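Local atomic coordinates of Lmo0741 protein (Listeria monocytogenes, PDB entry 4R1H), a protein that probably binds DNA through a winged helix-turn-helix domain and regulates transcription, as a member of the GntR family. Residues Q15-I20 with Q53-E58. Numbering follows the deposited sequence. Where two conformers were deposited one is given.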
ATOM      1  N   GLN A  15       2.032  -6.726 -12.015  1.00 34.71           N
ATOM      2  CA  GLN A  15       0.792  -7.114 -11.376  1.00 34.74           C
ATOM      3  C   GLN A  15       0.400  -8.570 -11.640  1.00 36.65           C
ATOM      4  O   GLN A  15      -0.171  -9.266 -10.752  1.00 31.75           O
ATOM      5  CB  GLN A  15      -0.355  -6.205 -11.770  1.00 37.79           C
ATOM      6  CG  GLN A  15      -0.106  -4.807 -11.273  1.00 41.85           C
ATOM      7  CD  GLN A  15      -1.186  -3.855 -11.707  1.00 46.49           C
ATOM      8  OE1 GLN A  15      -2.298  -3.926 -11.189  1.00 46.30           O
ATOM      9  NE2 GLN A  15      -0.866  -2.939 -12.652  1.00 47.92           N
ATOM     10  N   ILE A  16       0.719  -9.028 -12.832  1.00 32.11           N
ATOM     11  CA  ILE A  16       0.507 -10.403 -13.193  0.70 33.55           C
ATOM     12  C   ILE A  16       1.483 -11.269 -12.417  1.00 31.24           C
ATOM     13  O   ILE A  16       1.106 -12.363 -11.977  1.00 32.51           O
ATOM     14  CB  ILE A  16       0.663 -10.680 -14.706  0.70 35.98           C
ATOM     15  CG1 ILE A  16      -0.248  -9.776 -15.582  0.70 40.78           C
ATOM     16  CG2 ILE A  16       0.396 -12.161 -15.019  0.70 37.15           C
ATOM     17  CD1 ILE A  16      -1.704 -10.180 -15.681  0.70 42.20           C
ATOM     18  N   VAL A  17       2.747 -10.840 -12.304  1.00 29.79           N
ATOM     19  CA  VAL A  17       3.663 -11.583 -11.457  1.00 29.31           C
ATOM     20  C   VAL A  17       3.055 -11.740 -10.047  1.00 30.19           C
ATOM     21  O   VAL A  17       3.085 -12.840  -9.472  1.00 26.08           O
ATOM     22  CB  VAL A  17       5.020 -10.926 -11.411  1.00 28.07           C
ATOM     23  CG1 VAL A  17       5.916 -11.553 -10.389  1.00 30.78           C
ATOM     24  CG2 VAL A  17       5.663 -11.073 -12.798  1.00 28.07           C
ATOM     25  N   HIS A  18       2.492 -10.660  -9.518  1.00 27.85           N
ATOM     26  CA  HIS A  18       1.946 -10.728  -8.120  1.00 29.98           C
ATOM     27  C   HIS A  18       0.751 -11.637  -8.025  1.00 29.07           C
ATOM     28  O   HIS A  18       0.648 -12.387  -7.051  1.00 29.35           O
ATOM     29  CB  HIS A  18       1.538  -9.348  -7.581  1.00 34.33           C
ATOM     30  CG  HIS A  18       1.138  -9.399  -6.144  1.00 34.22           C
ATOM     31  ND1 HIS A  18       2.059  -9.623  -5.146  1.00 34.77           N
ATOM     32  CD2 HIS A  18      -0.066  -9.277  -5.535  1.00 38.17           C
ATOM     33  CE1 HIS A  18       1.440  -9.615  -3.971  1.00 37.74           C
ATOM     34  NE2 HIS A  18       0.154  -9.396  -4.186  1.00 37.03           N
ATOM     35  N   TYR A  19      -0.117 -11.626  -9.026  1.00 28.91           N
ATOM     36  CA  TYR A  19      -1.250 -12.506  -9.107  1.00 30.40           C
ATOM     37  C   TYR A  19      -0.823 -13.966  -9.082  1.00 29.18           C
ATOM     38  O   TYR A  19      -1.348 -14.746  -8.310  1.00 29.01           O
ATOM     39  CB  TYR A  19      -2.031 -12.225 -10.384  1.00 35.50           C
ATOM     40  CG  TYR A  19      -3.087 -13.241 -10.700  1.00 41.37           C
ATOM     41  CD1 TYR A  19      -4.391 -13.110 -10.187  1.00 44.88           C
ATOM     42  CD2 TYR A  19      -2.808 -14.338 -11.515  1.00 43.15           C
ATOM     43  CE1 TYR A  19      -5.352 -14.048 -10.475  1.00 46.81           C
ATOM     44  CE2 TYR A  19      -3.767 -15.296 -11.796  1.00 46.40           C
ATOM     45  CZ  TYR A  19      -5.041 -15.139 -11.273  1.00 50.87           C
ATOM     46  OH  TYR A  19      -5.999 -16.094 -11.588  1.00 56.13           O
ATOM     47  N   ILE A  20       0.180 -14.313  -9.884  1.00 27.08           N
ATOM     48  CA  ILE A  20       0.727 -15.685  -9.901  0.60 24.94           C
ATOM     49  C   ILE A  20       1.363 -16.032  -8.571  1.00 23.81           C
ATOM     50  O   ILE A  20       1.154 -17.131  -8.057  1.00 24.75           O
ATOM     51  CB  ILE A  20       1.728 -15.870 -11.055  0.60 25.37           C
ATOM     52  CG1 ILE A  20       0.931 -15.782 -12.366  0.60 27.43           C
ATOM     53  CG2 ILE A  20       2.523 -17.146 -10.895  0.60 26.11           C
ATOM     54  CD1 ILE A  20       1.748 -15.427 -13.580  0.60 27.57           C
ATOM     55  N   GLN A  53       3.921 -13.205 -21.216  1.00 31.44           N
ATOM     56  CA  GLN A  53       5.232 -13.681 -21.574  1.00 30.81           C
ATOM     57  C   GLN A  53       6.229 -13.016 -20.698  1.00 30.69           C
ATOM     58  O   GLN A  53       7.163 -13.687 -20.236  1.00 31.20           O
ATOM     59  CB  GLN A  53       5.597 -13.297 -23.027  1.00 34.11           C
ATOM     60  CG  GLN A  53       5.057 -14.225 -24.057  1.00 37.75           C
ATOM     61  CD  GLN A  53       5.297 -13.722 -25.474  1.00 41.50           C
ATOM     62  OE1 GLN A  53       5.643 -12.584 -25.687  1.00 39.68           O
ATOM     63  NE2 GLN A  53       5.072 -14.581 -26.444  1.00 50.47           N
ATOM     64  N   ARG A  54       6.082 -11.696 -20.463  1.00 30.27           N
ATOM     65  CA  ARG A  54       7.103 -10.993 -19.677  1.00 30.16           C
ATOM     66  C   ARG A  54       7.037 -11.467 -18.224  1.00 30.11           C
ATOM     67  O   ARG A  54       8.107 -11.672 -17.578  1.00 31.13           O
ATOM     68  CB  ARG A  54       7.015  -9.451 -19.686  1.00 33.29           C
ATOM     69  CG  ARG A  54       8.299  -8.885 -19.097  1.00 36.37           C
ATOM     70  CD  ARG A  54       8.460  -7.430 -19.138  1.00 37.77           C
ATOM     71  NE  ARG A  54       9.795  -7.000 -18.671  1.00 40.43           N
ATOM     72  CZ  ARG A  54      10.296  -5.761 -18.867  1.00 45.30           C
ATOM     73  NH1 ARG A  54       9.590  -4.772 -19.452  1.00 40.41           N
ATOM     74  NH2 ARG A  54      11.524  -5.474 -18.445  1.00 50.26           N
ATOM     75  N   ALA A  55       5.819 -11.653 -17.730  1.00 27.81           N
ATOM     76  CA  ALA A  55       5.619 -12.119 -16.331  1.00 29.06           C
ATOM     77  C   ALA A  55       6.220 -13.547 -16.143  1.00 27.27           C
ATOM     78  O   ALA A  55       6.968 -13.793 -15.184  1.00 28.67           O
ATOM     79  CB  ALA A  55       4.141 -12.157 -15.993  1.00 29.16           C
ATOM     80  N   TYR A  56       5.928 -14.439 -17.093  1.00 27.59           N
ATOM     81  CA  TYR A  56       6.510 -15.787 -17.085  1.00 25.23           C
ATOM     82  C   TYR A  56       8.039 -15.735 -17.160  1.00 28.37           C
ATOM     83  O   TYR A  56       8.716 -16.454 -16.433  1.00 26.83           O
ATOM     84  CB  TYR A  56       5.896 -16.637 -18.172  1.00 27.32           C
ATOM     85  CG  TYR A  56       4.548 -17.222 -17.855  1.00 29.91           C
ATOM     86  CD1 TYR A  56       3.875 -16.918 -16.676  1.00 30.67           C
ATOM     87  CD2 TYR A  56       3.964 -18.169 -18.709  1.00 35.27           C
ATOM     88  CE1 TYR A  56       2.673 -17.561 -16.362  1.00 31.08           C
ATOM     89  CE2 TYR A  56       2.784 -18.815 -18.410  1.00 35.67           C
ATOM     90  CZ  TYR A  56       2.125 -18.519 -17.221  1.00 32.37           C
ATOM     91  OH  TYR A  56       0.930 -19.162 -16.954  1.00 32.60           O
ATOM     92  N   ALA A  57       8.617 -14.852 -17.986  1.00 29.00           N
ATOM     93  CA  ALA A  57      10.064 -14.669 -17.983  1.00 28.65           C
ATOM     94  C   ALA A  57      10.665 -14.283 -16.666  1.00 30.72           C
ATOM     95  O   ALA A  57      11.670 -14.852 -16.248  1.00 30.00           O
ATOM     96  CB  ALA A  57      10.506 -13.652 -19.047  1.00 32.63           C
ATOM     97  N   GLU A  58      10.037 -13.347 -15.964  1.00 28.09           N
ATOM     98  CA  GLU A  58      10.513 -12.923 -14.702  1.00 29.79           C
ATOM     99  C   GLU A  58      10.402 -14.085 -13.687  1.00 25.86           C
ATOM    100  O   GLU A  58      11.340 -14.334 -12.926  1.00 28.73           O
ATOM    101  CB  GLU A  58       9.749 -11.700 -14.192  1.00 29.14           C
ATOM    102  CG  GLU A  58      10.227 -11.288 -12.805  1.00 33.33           C
ATOM    103  CD  GLU A  58       9.708  -9.954 -12.353  1.00 35.24           C
ATOM    104  OE1 GLU A  58       9.909  -9.000 -13.148  1.00 40.74           O
ATOM    105  OE2 GLU A  58       9.214  -9.906 -11.202  1.00 37.87           O
TER
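With CG1 of Val17 anti to the backbone N (chi1 171°), CG2 sits beside that N and is the methyl that packs on Ala55. CG2 lies 3.7 Å from both CA and CB of Ala55, and the small alanine lets the two backbones come close, Val17 CA to Ala55 CA being 5.3 Å. The other methyl, CG1, faces the acid end of Glu58: the glutamate, with CG anti to its own N (chi1 178°) and its chain extended beyond, crosses the valine at about a right angle and brings OE2 within 3.8 Å of Val17 CG1. The carboxylate has a second partner in Lys14, whose NZ makes a salt bridge to Glu58 OE1. One turn on, in one of its two conformers, Ile20 reaches across with CD1, which touches the rim of the Tyr56 ring near its plane, 3.6 Å from CE1. The ring's far end is held by a hydrogen bond from OH to Leu36 O. Ile16, also modelled in two conformers, in one of them adds CG2 against Ala55 CB at 3.9 Å, while the end of its side chain leads away from residues 53-58; it also packs on Leu45 of helix 38-45. The helix axes approach to 9.0 Å and cross at -59°, joined here by apolar packing. Such a buried core between the first helix and the putative DNA-recognition helix 49-61 is characteristic of the winged helix-turn-helix domain of GntR regulators.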